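Local coordinates for uncharacterized protein (Bacteroides uniformis, PDB 4JPQ), which is of unknown function but probably binds carbohydrate, as a member of carbohydrate-binding family 9, at residues 209-212 and 213-216. Residues are numbered along the deposited sequence; the frame is centred on the assembly and turned at random.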
# COMPACT_ATOMS: atom_id res chain seq x y z
N HIS A 209 -5.76 -9.70 5.87
CA HIS A 209 -5.46 -10.75 4.87
C HIS A 209 -6.74 -11.48 4.39
O HIS A 209 -6.84 -12.71 4.49
CB HIS A 209 -4.41 -11.71 5.44
CG HIS A 209 -3.09 -11.07 5.70
ND1 HIS A 209 -2.01 -11.21 4.85
CD2 HIS A 209 -2.67 -10.27 6.71
CE1 HIS A 209 -0.98 -10.53 5.33
NE2 HIS A 209 -1.36 -9.94 6.46
N CYS A 210 -7.67 -10.72 3.80
CA CYS A 210 -9.01 -11.19 3.42
C CYS A 210 -9.40 -10.83 1.99
O CYS A 210 -10.10 -9.84 1.76
CB CYS A 210 -10.02 -10.63 4.42
SG CYS A 210 -9.80 -8.86 4.69
N PRO A 211 -8.95 -11.64 1.01
CA PRO A 211 -9.28 -11.46 -0.41
C PRO A 211 -10.77 -11.33 -0.76
O PRO A 211 -11.09 -10.70 -1.76
CB PRO A 211 -8.70 -12.72 -1.07
CG PRO A 211 -7.55 -13.06 -0.22
CD PRO A 211 -7.98 -12.75 1.18
N ALA A 212 -11.65 -11.96 0.02
CA ALA A 212 -13.10 -11.83 -0.18
C ALA A 212 -13.58 -10.37 -0.10
O ALA A 212 -14.49 -10.00 -0.82
CB ALA A 212 -13.86 -12.67 0.84
N PHE A 213 -12.93 -9.56 0.75
CA PHE A 213 -13.30 -8.14 0.94
C PHE A 213 -12.53 -7.12 0.10
O PHE A 213 -12.79 -5.91 0.23
CB PHE A 213 -13.29 -7.80 2.44
CG PHE A 213 -14.38 -8.50 3.18
CD1 PHE A 213 -15.69 -8.00 3.14
CD2 PHE A 213 -14.14 -9.70 3.88
CE1 PHE A 213 -16.72 -8.65 3.79
CE2 PHE A 213 -15.17 -10.35 4.54
CZ PHE A 213 -16.46 -9.83 4.50
N PHE A 214 -11.64 -7.59 -0.79
CA PHE A 214 -10.94 -6.69 -1.70
C PHE A 214 -11.90 -6.02 -2.66
O PHE A 214 -12.92 -6.61 -3.05
CB PHE A 214 -9.92 -7.40 -2.62
CG PHE A 214 -8.68 -7.97 -1.96
CD1 PHE A 214 -8.20 -7.55 -0.72
CD2 PHE A 214 -7.91 -8.87 -2.70
CE1 PHE A 214 -7.03 -8.10 -0.20
CE2 PHE A 214 -6.73 -9.41 -2.19
CZ PHE A 214 -6.29 -9.03 -0.93
N GLY A 215 -11.54 -4.81 -3.07
CA GLY A 215 -12.27 -4.03 -4.06
C GLY A 215 -11.72 -4.38 -5.42
O GLY A 215 -10.82 -5.23 -5.52
N THR A 216 -12.25 -3.72 -6.45
CA THR A 216 -11.88 -3.96 -7.84
C THR A 216 -11.03 -2.81 -8.37
O THR A 216 -11.31 -1.64 -8.10
CB THR A 216 -13.14 -4.15 -8.71
OG1 THR A 216 -13.91 -5.23 -8.17
CG2 THR A 216 -12.77 -4.46 -10.17
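P211 sets its CA over the face of the F214 ring, a compact example of how a short 3-10 segment lets a side chain pack on the backbone three residues earlier, just before a strand. The CA of P211 stands 3.6 Å from the centroid of the F214 ring and 9° off its normal, a CH-pi contact over the centre of one face; beside it, CB of P211 reaches CE2 of F214 at 4.0 Å. With CG anti to its own carbonyl carbon (chi1 -69°), the F214 ring is directed back over P211. Two backbone bonds close the turn. F213 N donates to C210 O at 3.0 Å, approaching from above the carbonyl plane. A weak bond of 3.3 Å runs from F214 N to P211 O. On the other flank the packing is looser. There the F213 ring, partly exposed, meets C210 CB at its edge, near the ring plane, 4.3 Å from F213 CD2, and the exposed A212 brings its CB near the same edge atom. C210 is buried against I201 and L203, and the F214 side chain rests on Y102 of strand 102-108 and on K180 and N182 of strand 178-186. The turn leads directly into strand 215-219, which pairs with strands 6-11 (parallel) and 178-186 (antiparallel).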